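Local coordinates for protein eukaryotic translation initiation factor 2A (Schizosaccharomyces pombe, PDB 3WJ9) that probably directs initiator methionyl-tRNA to the 40S ribosomal subunit in a codon-dependent manner, in the early steps of protein synthesis on a small number of mRNAs, at residues 40-45 against 406-411; 69-74 against 107-112; 80-85 against 134-139; 87-92 against 127-132. One frame throughout, in Å; residues are numbered along the deposited sequence.

All four contacts lie in the beta-propeller part of a longer protein, and each mixes buried with more exposed residues. Contact 1 packs the first strand of the 37-71 sheet against the chain's last residues. Contact 2 joins that sheet to its neighbour, 76-120, around a tryptophan, and is the farthest of the four from the chain centre. Contacts 3 and 4 join the 76-120 sheet to the next one, 131-162. Contact 3 is mostly polar, with a glutamate held at a turn. Contact 4 pairs tryptophan packing with a serine-asparagine bond. Phe81 of contact 3 touches contact 1, while Trp109 of contact 2 bonds to Thr90 of contact 4.

Contact 1: residues 40-45 against 406-411; sequences ACYSPN and WRPRPL
Tyr42 packs over Arg407 and Pro408 in the beta-propeller, where the end of the chain meets strand 37-42 of an N-terminal blade, consistent with closure of the ring. Tyr42 ends that strand, and residues 407-411 form the tail after strand 401-406. The side chain starts at CB, which lies 3.7 Å from Pro408 CD. CG is anti to the carbonyl carbon (chi1 -81°) and still touches Pro408 CD. Further out, CD2 meets Trp406 O obliquely. CE1 is 3.6 Å from Arg407 CG, and CZ sits against Arg407 CB at 3.5 Å. Arg407 CA lies over the ring face in a CH-pi contact, 3.8 Å from the centroid and 16° off the ring normal. At the tip, OH is hydrogen-bonded to Gln6 OE1, while Arg407 makes backbone hydrogen bonds with the same Gln6. An alanine at Tyr42 would probably leave Arg407 CA without its aromatic cover and Gln6 OE1 without this hydroxyl partner. Phe405 and Phe49 also meet the Tyr42 ring. The chain of Arg407 leads away from 40-45, bends at chi3 and forms a salt bridge through NH1 with Glu63. Its guanidinium lies face to face with that of Arg409, a pairing of like charges that the carboxylate of Glu63 may ease. Beyond the tyrosine the backbone of 43-45 takes over the contact. Pro408 CG rests 3.4 Å from Ser43 O. Asn45 O lies over one face of the Arg409 guanidinium, 3.5 Å from NH1, at an angle too poor for a hydrogen bond.

Contact 2: residues 69-74 against 107-112; sequences TQLPAA and KVWNTE
Residues 107-112 carry Trp109 against Leu71, Pro72 and Ala73 of the preceding propeller blade. The strands 69-71 and 107-110 run nearly antiparallel, but their axes stay 8.9 Å apart, so side chains fill the interface. Lys107 comes first. Its CB lies over one face of the Trp109 ring, and its NZ is hydrogen-bonded to Gln104 O. Trp109 follows, with CG anti to the carbonyl carbon (chi1 -45°). Leu71 takes the opposite face of the indole, where CD1 makes a CH-pi contact 4.1 Å from the centroid of the five-membered ring. On the six-membered ring, CZ3 meets Pro72 CD at 3.8 Å and CZ2 meets Ala73 CB at 4.0 Å. NE1 is hydrogen-bonded to Thr90 OG1 of its own blade. An alanine at Trp109 would probably open a gap beside Leu71 and Pro72 and leave Thr90 OG1 without this partner. Asn110 makes an Asx turn, its OD1 accepting from Glu112 N at 2.7 Å. Thr111 O then accepts a hydrogen bond from Thr69 OG1, whose modelled length is doubtfully short. Thr111 OG1 bonds instead to Gly85 O. The chemistry is thus chiefly apolar: contact around the indole is the main tie between the two blades here, and the hydroxyl-to-carbonyl pair at Thr111 adds only a doubtful polar one.

Contact 3: residues 80-85 against 134-139; sequences GFSPLG and CDESLA
Glu136 reaches across to the turn of Ser82 to Gly85, and its carboxylate oxygen OE2 is the tight point of the contact. CG is anti to the backbone N (chi1 -152°), and the chain runs on extended from there toward the turn. OE2 accepts a hydrogen bond from Leu84 N at 2.7 Å. This N-H comes from above the carboxylate plane, 62° out of it. Lys86 N gives OE2 a further bond. Two backbone N-H groups thus donate to this oxygen, which would probably favour a negative charge on it. Ser82 OG is a doubtful third donor, since its modelled distance is too short. The same hydroxyl is hydrogen-bonded to Tyr87 N. The side chain of Leu84 crosses that of Glu136 at a slant, with CB 3.4 Å from OE1 and CD1 3.8 Å from Glu136 CB. The outer side is looser and more exposed. There Leu84 CD1 is 3.7 Å from Asp135 O, and Pro83 CB is 3.9 Å from Cys134 O. The side chain of Asp135 points away from 80-85. Its OD1 accepts from Ser137 N at 3.0 Å in an Asx turn, and its OD2 is hydrogen-bonded to His179 NE2. Each loop links the first and second strands of its sheet, and 82-85 is a type I beta turn. The contact is one between equivalent strand-connecting turns on adjacent blades of a beta-propeller, joined by a glutamate from one to backbone N-H groups of the other.

Contact 4: residues 87-92 against 127-132; sequences YLSTWE and GWNLQY
Trp128 lies across the strand 87-92, with its indole held between Trp91 and its own neighbour Asn129, in the seam between two blades of the beta-propeller. CG of Trp128 stands between the backbone N and the carbonyl carbon (chi1 66°). Trp91 CB lies over one face of the ring, 4.0 Å from the centroid of the six-membered ring, in a CH-pi contact. Asn129 CB covers the opposite face. The far rim of the indole points at the strand backbone. Here CH2 is 3.3 Å from Ser89 O, which sits at the ring edge near its plane, and CZ3 is 3.5 Å from Trp91 N. The two indoles are not stacked. Their planes stand at 76°, and the five-membered rings meet obliquely with centroids 5.5 Å apart. CG of Trp91 is anti to the backbone N, and its CD1 touches Trp128 CB at 3.7 Å. Tyr77, from the neighbouring strand, also meets the Trp91 ring. Beside the aromatic pair is one polar link. Ser89 OG donates to Asn129 OD1 at 2.9 Å, tilted 34° from the carbonyl plane. Ser89 CB also packs against this amide, adding van der Waals contact to the hydrogen bond. Ser89 is paired through its backbone with Gly80, which ties the link to the sheet. At the other end of the strand, the Tyr132 hydroxyl OH rests 4.0 Å from Tyr87 CB.

Contact 1: residues 40-45 against 406-411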
# COMPACT_ATOMS: atom_id res chain seq x y z
N ALA A 40 -12.37 3.67 -5.65
CA ALA A 40 -11.55 4.64 -6.38
C ALA A 40 -10.07 4.52 -6.00
O ALA A 40 -9.74 4.05 -4.92
CB ALA A 40 -12.04 6.06 -6.11
N CYS A 41 -9.19 4.96 -6.91
CA CYS A 41 -7.75 4.94 -6.65
C CYS A 41 -6.93 5.77 -7.65
O CYS A 41 -7.41 6.09 -8.75
CB CYS A 41 -7.23 3.50 -6.66
SG CYS A 41 -7.35 2.64 -8.25
N TYR A 42 -5.71 6.12 -7.26
CA TYR A 42 -4.76 6.80 -8.14
C TYR A 42 -3.69 5.83 -8.64
O TYR A 42 -3.38 4.84 -7.97
CB TYR A 42 -4.07 7.96 -7.41
CG TYR A 42 -4.85 9.25 -7.33
CD1 TYR A 42 -5.08 10.03 -8.46
CD2 TYR A 42 -5.33 9.72 -6.12
CE1 TYR A 42 -5.79 11.22 -8.39
CE2 TYR A 42 -6.04 10.90 -6.03
CZ TYR A 42 -6.27 11.65 -7.17
OH TYR A 42 -6.97 12.83 -7.08
N SER A 43 -3.13 6.11 -9.81
CA SER A 43 -1.93 5.43 -10.26
C SER A 43 -0.76 5.91 -9.40
O SER A 43 -0.77 7.05 -8.94
CB SER A 43 -1.67 5.68 -11.75
OG SER A 43 -1.56 7.07 -12.03
N PRO A 44 0.24 5.04 -9.16
CA PRO A 44 1.36 5.33 -8.26
C PRO A 44 2.02 6.69 -8.50
O PRO A 44 2.53 7.30 -7.56
CB PRO A 44 2.34 4.20 -8.55
CG PRO A 44 1.47 3.07 -8.97
CD PRO A 44 0.35 3.69 -9.75
N ASN A 45 2.01 7.15 -9.75
CA ASN A 45 2.56 8.45 -10.11
C ASN A 45 1.49 9.54 -10.18
O ASN A 45 1.80 10.70 -10.49
CB ASN A 45 3.30 8.36 -11.44
CG ASN A 45 2.58 7.49 -12.45
OD1 ASN A 45 2.07 6.42 -12.11
ND2 ASN A 45 2.54 7.93 -13.70
N TRP A 406 -4.55 11.89 -1.23
CA TRP A 406 -3.76 12.76 -2.09
C TRP A 406 -3.49 12.14 -3.45
O TRP A 406 -3.42 10.92 -3.59
CB TRP A 406 -2.42 13.08 -1.42
CG TRP A 406 -2.51 13.92 -0.19
CD1 TRP A 406 -2.25 13.53 1.09
CD2 TRP A 406 -2.86 15.30 -0.13
NE1 TRP A 406 -2.43 14.58 1.95
CE2 TRP A 406 -2.81 15.68 1.23
CE3 TRP A 406 -3.23 16.25 -1.08
CZ2 TRP A 406 -3.11 16.97 1.66
CZ3 TRP A 406 -3.53 17.54 -0.65
CH2 TRP A 406 -3.46 17.88 0.70
N ARG A 407 -3.33 13.00 -4.46
CA ARG A 407 -2.83 12.56 -5.75
C ARG A 407 -1.31 12.54 -5.69
O ARG A 407 -0.68 13.59 -5.63
CB ARG A 407 -3.31 13.49 -6.87
CG ARG A 407 -2.75 13.13 -8.23
CD ARG A 407 -2.87 14.30 -9.19
NE ARG A 407 -2.15 15.47 -8.71
CZ ARG A 407 -2.00 16.59 -9.41
NH1 ARG A 407 -2.52 16.69 -10.62
NH2 ARG A 407 -1.32 17.61 -8.89
N PRO A 408 -0.72 11.33 -5.71
CA PRO A 408 0.72 11.16 -5.51
C PRO A 408 1.57 11.74 -6.65
O PRO A 408 1.27 11.49 -7.81
CB PRO A 408 0.89 9.64 -5.43
CG PRO A 408 -0.26 9.11 -6.23
CD PRO A 408 -1.39 10.05 -5.97
N ARG A 409 2.60 12.49 -6.30
CA ARG A 409 3.54 13.03 -7.29
C ARG A 409 4.95 12.57 -6.96
O ARG A 409 5.31 12.46 -5.79
CB ARG A 409 3.48 14.56 -7.33
CG ARG A 409 2.08 15.16 -7.30
CD ARG A 409 1.17 14.59 -8.38
NE ARG A 409 1.57 14.97 -9.73
CZ ARG A 409 0.99 14.51 -10.83
NH1 ARG A 409 -0.02 13.65 -10.74
NH2 ARG A 409 1.42 14.90 -12.03
N PRO A 410 5.76 12.30 -7.99
CA PRO A 410 7.13 11.80 -7.81
C PRO A 410 8.21 12.89 -7.90
O PRO A 410 8.27 13.63 -8.88
CB PRO A 410 7.29 10.81 -8.96
CG PRO A 410 6.31 11.29 -10.03
CD PRO A 410 5.40 12.33 -9.42
N LEU A 411 9.05 12.96 -6.87
CA LEU A 411 10.21 13.86 -6.85
C LEU A 411 9.83 15.31 -7.14
O LEU A 411 10.41 15.94 -8.03
CB LEU A 411 11.26 13.40 -7.86
CG LEU A 411 12.24 12.28 -7.47
CD1 LEU A 411 11.74 10.95 -8.01
CD2 LEU A 411 13.62 12.59 -8.00

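Contact 2: residues 69-74 against 107-112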
# COMPACT_ATOMS: atom_id res chain seq x y z
N THR A 69 -10.52 6.35 -20.65
CA THR A 69 -10.71 4.95 -20.98
C THR A 69 -11.98 4.38 -20.35
O THR A 69 -12.38 4.80 -19.27
CB THR A 69 -9.50 4.11 -20.51
OG1 THR A 69 -8.29 4.70 -21.01
CG2 THR A 69 -9.60 2.67 -20.99
N GLN A 70 -12.60 3.43 -21.04
CA GLN A 70 -13.76 2.75 -20.51
C GLN A 70 -13.55 1.24 -20.41
O GLN A 70 -13.23 0.58 -21.40
CB GLN A 70 -14.99 3.04 -21.36
CG GLN A 70 -16.25 2.42 -20.81
CD GLN A 70 -16.46 2.80 -19.36
OE1 GLN A 70 -16.89 3.91 -19.05
NE2 GLN A 70 -16.14 1.88 -18.46
N LEU A 71 -13.72 0.70 -19.20
CA LEU A 71 -13.60 -0.74 -18.98
C LEU A 71 -14.94 -1.35 -18.59
O LEU A 71 -15.56 -0.92 -17.62
CB LEU A 71 -12.56 -1.02 -17.89
CG LEU A 71 -11.25 -0.24 -18.00
CD1 LEU A 71 -10.31 -0.62 -16.87
CD2 LEU A 71 -10.60 -0.47 -19.36
N PRO A 72 -15.38 -2.37 -19.34
CA PRO A 72 -16.63 -3.07 -19.03
C PRO A 72 -16.49 -4.00 -17.83
O PRO A 72 -16.84 -5.17 -17.91
CB PRO A 72 -16.91 -3.87 -20.31
CG PRO A 72 -15.56 -4.11 -20.88
CD PRO A 72 -14.73 -2.90 -20.54
N ALA A 73 -15.98 -3.46 -16.72
CA ALA A 73 -15.80 -4.23 -15.50
C ALA A 73 -16.95 -3.99 -14.52
O ALA A 73 -17.10 -2.90 -13.98
CB ALA A 73 -14.47 -3.88 -14.85
N ALA A 74 -17.75 -5.03 -14.31
CA ALA A 74 -18.90 -4.94 -13.41
C ALA A 74 -18.64 -5.69 -12.11
O ALA A 74 -17.76 -6.55 -12.04
CB ALA A 74 -20.14 -5.49 -14.10
N LYS A 107 -9.25 -9.46 -14.03
CA LYS A 107 -8.76 -9.30 -15.37
C LYS A 107 -7.73 -8.18 -15.32
O LYS A 107 -7.74 -7.36 -14.40
CB LYS A 107 -9.92 -8.98 -16.30
CG LYS A 107 -11.14 -9.86 -16.06
CD LYS A 107 -12.38 -9.35 -16.76
CE LYS A 107 -13.64 -9.95 -16.14
NZ LYS A 107 -13.65 -11.43 -16.21
N VAL A 108 -6.82 -8.16 -16.28
CA VAL A 108 -5.87 -7.06 -16.37
C VAL A 108 -6.24 -6.24 -17.59
O VAL A 108 -6.59 -6.80 -18.63
CB VAL A 108 -4.41 -7.55 -16.45
CG1 VAL A 108 -3.45 -6.38 -16.43
CG2 VAL A 108 -4.11 -8.50 -15.30
N TRP A 109 -6.20 -4.92 -17.47
CA TRP A 109 -6.63 -4.05 -18.56
C TRP A 109 -5.53 -3.08 -18.98
O TRP A 109 -4.68 -2.71 -18.18
CB TRP A 109 -7.88 -3.27 -18.16
CG TRP A 109 -8.96 -4.08 -17.48
CD1 TRP A 109 -9.00 -4.44 -16.16
CD2 TRP A 109 -10.16 -4.60 -18.07
NE1 TRP A 109 -10.14 -5.17 -15.90
CE2 TRP A 109 -10.87 -5.27 -17.06
CE3 TRP A 109 -10.69 -4.56 -19.36
CZ2 TRP A 109 -12.08 -5.91 -17.30
CZ3 TRP A 109 -11.90 -5.19 -19.60
CH2 TRP A 109 -12.58 -5.86 -18.57
N ASN A 110 -5.57 -2.69 -20.25
CA ASN A 110 -4.71 -1.62 -20.74
C ASN A 110 -5.41 -0.29 -20.51
O ASN A 110 -6.63 -0.20 -20.58
CB ASN A 110 -4.38 -1.83 -22.22
CG ASN A 110 -3.34 -0.85 -22.75
OD1 ASN A 110 -3.41 0.35 -22.49
ND2 ASN A 110 -2.37 -1.37 -23.49
N THR A 111 -4.63 0.75 -20.23
CA THR A 111 -5.19 2.04 -19.85
C THR A 111 -5.26 3.04 -21.01
O THR A 111 -6.04 3.99 -20.97
CB THR A 111 -4.40 2.68 -18.69
OG1 THR A 111 -3.06 2.94 -19.11
CG2 THR A 111 -4.39 1.75 -17.48
N GLU A 112 -4.45 2.83 -22.05
CA GLU A 112 -4.46 3.74 -23.20
C GLU A 112 -5.17 3.09 -24.40
O GLU A 112 -5.46 3.76 -25.40
CB GLU A 112 -3.02 4.18 -23.56
CG GLU A 112 -2.84 4.69 -24.99
CD GLU A 112 -1.46 5.23 -25.30
OE1 GLU A 112 -0.64 5.36 -24.37
OE2 GLU A 112 -1.20 5.53 -26.49

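Contact 3: residues 80-85 against 134-139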
# COMPACT_ATOMS: atom_id res chain seq x y z
N GLY A 80 -6.42 -1.65 -8.96
CA GLY A 80 -4.99 -1.50 -8.76
C GLY A 80 -4.24 -1.10 -10.02
O GLY A 80 -4.39 -1.71 -11.07
N PHE A 81 -3.42 -0.06 -9.89
CA PHE A 81 -2.58 0.40 -10.99
C PHE A 81 -1.20 -0.25 -10.93
O PHE A 81 -0.62 -0.40 -9.85
CB PHE A 81 -2.42 1.92 -10.96
CG PHE A 81 -3.54 2.67 -11.61
CD1 PHE A 81 -3.58 2.84 -12.99
CD2 PHE A 81 -4.55 3.24 -10.85
CE1 PHE A 81 -4.60 3.54 -13.59
CE2 PHE A 81 -5.57 3.95 -11.44
CZ PHE A 81 -5.60 4.10 -12.81
N SER A 82 -0.69 -0.65 -12.08
CA SER A 82 0.70 -1.07 -12.20
C SER A 82 1.59 0.17 -12.02
O SER A 82 1.13 1.28 -12.27
CB SER A 82 0.93 -1.75 -13.55
OG SER A 82 0.64 -0.87 -14.62
N PRO A 83 2.85 -0.01 -11.59
CA PRO A 83 3.75 1.09 -11.20
C PRO A 83 3.79 2.27 -12.17
O PRO A 83 3.92 3.41 -11.71
CB PRO A 83 5.12 0.40 -11.16
CG PRO A 83 4.81 -0.97 -10.75
CD PRO A 83 3.51 -1.32 -11.43
N LEU A 84 3.66 2.02 -13.46
CA LEU A 84 3.67 3.09 -14.45
C LEU A 84 2.27 3.35 -14.99
O LEU A 84 2.09 4.09 -15.96
CB LEU A 84 4.64 2.77 -15.59
CG LEU A 84 6.11 2.63 -15.20
CD1 LEU A 84 6.95 2.18 -16.38
CD2 LEU A 84 6.65 3.94 -14.63
N GLY A 85 1.28 2.72 -14.37
CA GLY A 85 -0.11 2.96 -14.69
C GLY A 85 -0.53 2.54 -16.09
O GLY A 85 -1.56 2.99 -16.59
N CYS A 134 9.48 -2.25 -10.75
CA CYS A 134 9.32 -0.80 -10.84
C CYS A 134 9.33 -0.31 -12.29
O CYS A 134 8.69 0.69 -12.61
CB CYS A 134 10.42 -0.09 -10.05
SG CYS A 134 10.06 0.05 -8.29
N ASP A 135 10.05 -1.01 -13.16
CA ASP A 135 10.06 -0.66 -14.58
C ASP A 135 8.84 -1.22 -15.29
O ASP A 135 8.68 -1.04 -16.50
CB ASP A 135 11.34 -1.15 -15.26
CG ASP A 135 11.61 -2.63 -15.04
OD1 ASP A 135 10.65 -3.42 -14.90
OD2 ASP A 135 12.80 -3.01 -15.01
N GLU A 136 7.99 -1.92 -14.54
CA GLU A 136 6.73 -2.46 -15.05
C GLU A 136 6.96 -3.43 -16.20
O GLU A 136 6.15 -3.52 -17.12
CB GLU A 136 5.81 -1.31 -15.50
CG GLU A 136 4.33 -1.60 -15.42
CD GLU A 136 3.51 -0.43 -15.94
OE1 GLU A 136 3.70 -0.06 -17.12
OE2 GLU A 136 2.69 0.13 -15.18
N SER A 137 8.07 -4.16 -16.16
CA SER A 137 8.40 -5.11 -17.21
C SER A 137 8.03 -6.54 -16.83
O SER A 137 7.83 -7.39 -17.70
CB SER A 137 9.90 -5.04 -17.55
OG SER A 137 10.69 -5.29 -16.41
N LEU A 138 7.92 -6.80 -15.53
CA LEU A 138 7.65 -8.15 -15.05
C LEU A 138 6.48 -8.19 -14.07
O LEU A 138 6.35 -7.32 -13.22
CB LEU A 138 8.90 -8.75 -14.40
CG LEU A 138 10.17 -8.77 -15.25
CD1 LEU A 138 11.35 -9.31 -14.45
CD2 LEU A 138 9.97 -9.57 -16.52
N ALA A 139 5.63 -9.21 -14.20
CA ALA A 139 4.50 -9.40 -13.31
C ALA A 139 4.60 -10.74 -12.60
O ALA A 139 5.33 -11.62 -13.05
CB ALA A 139 3.19 -9.30 -14.08

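Contact 4: residues 87-92 against 127-132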
# COMPACT_ATOMS: atom_id res chain seq x y z
N TYR A 87 -1.19 -0.51 -16.75
CA TYR A 87 -2.10 -1.63 -16.54
C TYR A 87 -2.93 -1.43 -15.27
O TYR A 87 -2.44 -0.90 -14.28
CB TYR A 87 -1.33 -2.95 -16.47
CG TYR A 87 -0.48 -3.22 -17.69
CD1 TYR A 87 -1.05 -3.70 -18.87
CD2 TYR A 87 0.89 -2.99 -17.67
CE1 TYR A 87 -0.27 -3.94 -19.99
CE2 TYR A 87 1.67 -3.23 -18.78
CZ TYR A 87 1.09 -3.71 -19.94
OH TYR A 87 1.87 -3.95 -21.04
N LEU A 88 -4.18 -1.87 -15.33
CA LEU A 88 -5.09 -1.76 -14.20
C LEU A 88 -5.80 -3.09 -13.98
O LEU A 88 -6.38 -3.65 -14.90
CB LEU A 88 -6.11 -0.64 -14.44
CG LEU A 88 -7.16 -0.37 -13.36
CD1 LEU A 88 -6.57 0.40 -12.19
CD2 LEU A 88 -8.35 0.39 -13.94
N SER A 89 -5.75 -3.59 -12.75
CA SER A 89 -6.37 -4.88 -12.42
C SER A 89 -7.68 -4.68 -11.67
O SER A 89 -7.81 -3.78 -10.84
CB SER A 89 -5.41 -5.73 -11.59
OG SER A 89 -4.21 -6.00 -12.30
N THR A 90 -8.66 -5.53 -11.97
CA THR A 90 -9.99 -5.42 -11.37
C THR A 90 -10.47 -6.73 -10.75
O THR A 90 -10.74 -7.69 -11.46
CB THR A 90 -11.04 -4.96 -12.41
OG1 THR A 90 -11.12 -5.94 -13.46
CG2 THR A 90 -10.66 -3.62 -13.00
N TRP A 91 -10.59 -6.75 -9.43
CA TRP A 91 -11.13 -7.92 -8.72
C TRP A 91 -12.66 -7.88 -8.71
O TRP A 91 -13.26 -6.93 -8.21
CB TRP A 91 -10.60 -7.97 -7.28
CG TRP A 91 -11.01 -9.21 -6.49
CD1 TRP A 91 -10.26 -10.34 -6.30
CD2 TRP A 91 -12.24 -9.43 -5.78
NE1 TRP A 91 -10.95 -11.24 -5.54
CE2 TRP A 91 -12.17 -10.71 -5.20
CE3 TRP A 91 -13.39 -8.67 -5.59
CZ2 TRP A 91 -13.20 -11.25 -4.44
CZ3 TRP A 91 -14.42 -9.20 -4.83
CH2 TRP A 91 -14.32 -10.48 -4.26
N GLU A 92 -13.28 -8.91 -9.26
CA GLU A 92 -14.72 -9.09 -9.13
C GLU A 92 -14.99 -10.20 -8.13
O GLU A 92 -14.07 -10.92 -7.74
CB GLU A 92 -15.37 -9.42 -10.48
CG GLU A 92 -15.13 -8.40 -11.57
CD GLU A 92 -15.79 -8.79 -12.89
OE1 GLU A 92 -15.67 -8.02 -13.87
OE2 GLU A 92 -16.42 -9.86 -12.94
N GLY A 127 -4.04 -10.39 -1.33
CA GLY A 127 -3.01 -10.71 -2.30
C GLY A 127 -3.61 -11.08 -3.65
O GLY A 127 -3.12 -11.98 -4.33
N TRP A 128 -4.66 -10.37 -4.03
CA TRP A 128 -5.39 -10.67 -5.26
C TRP A 128 -4.60 -10.25 -6.50
O TRP A 128 -4.50 -11.02 -7.46
CB TRP A 128 -6.76 -9.98 -5.24
CG TRP A 128 -6.68 -8.49 -5.28
CD1 TRP A 128 -6.46 -7.65 -4.22
CD2 TRP A 128 -6.83 -7.65 -6.43
NE1 TRP A 128 -6.45 -6.35 -4.64
CE2 TRP A 128 -6.68 -6.32 -6.00
CE3 TRP A 128 -7.07 -7.89 -7.78
CZ2 TRP A 128 -6.76 -5.23 -6.87
CZ3 TRP A 128 -7.15 -6.82 -8.65
CH2 TRP A 128 -7.00 -5.51 -8.19
N ASN A 129 -4.03 -9.05 -6.47
CA ASN A 129 -3.42 -8.47 -7.66
C ASN A 129 -2.07 -9.07 -8.01
O ASN A 129 -1.42 -9.70 -7.18
CB ASN A 129 -3.27 -6.95 -7.48
CG ASN A 129 -3.16 -6.21 -8.80
OD1 ASN A 129 -2.82 -6.80 -9.83
ND2 ASN A 129 -3.44 -4.91 -8.77
N LEU A 130 -1.65 -8.88 -9.26
CA LEU A 130 -0.29 -9.18 -9.67
C LEU A 130 0.65 -8.17 -9.06
O LEU A 130 0.31 -6.99 -8.94
CB LEU A 130 -0.16 -9.17 -11.19
CG LEU A 130 -1.02 -10.13 -12.00
CD1 LEU A 130 -1.00 -9.75 -13.47
CD2 LEU A 130 -0.49 -11.53 -11.80
N GLN A 131 1.83 -8.62 -8.65
CA GLN A 131 2.87 -7.70 -8.23
C GLN A 131 3.68 -7.32 -9.46
O GLN A 131 3.65 -8.03 -10.47
CB GLN A 131 3.77 -8.31 -7.15
CG GLN A 131 3.00 -8.84 -5.95
CD GLN A 131 3.91 -9.26 -4.82
OE1 GLN A 131 5.08 -8.86 -4.76
NE2 GLN A 131 3.39 -10.09 -3.92
N TYR A 132 4.40 -6.20 -9.39
CA TYR A 132 5.17 -5.73 -10.53
C TYR A 132 6.56 -5.29 -10.14
O TYR A 132 6.83 -5.01 -8.97
CB TYR A 132 4.45 -4.57 -11.22
CG TYR A 132 3.17 -4.93 -11.94
CD1 TYR A 132 1.98 -5.13 -11.24
CD2 TYR A 132 3.14 -5.04 -13.32
CE1 TYR A 132 0.81 -5.45 -11.90
CE2 TYR A 132 1.97 -5.37 -13.99
CZ TYR A 132 0.81 -5.57 -13.27
OH TYR A 132 -0.36 -5.89 -13.93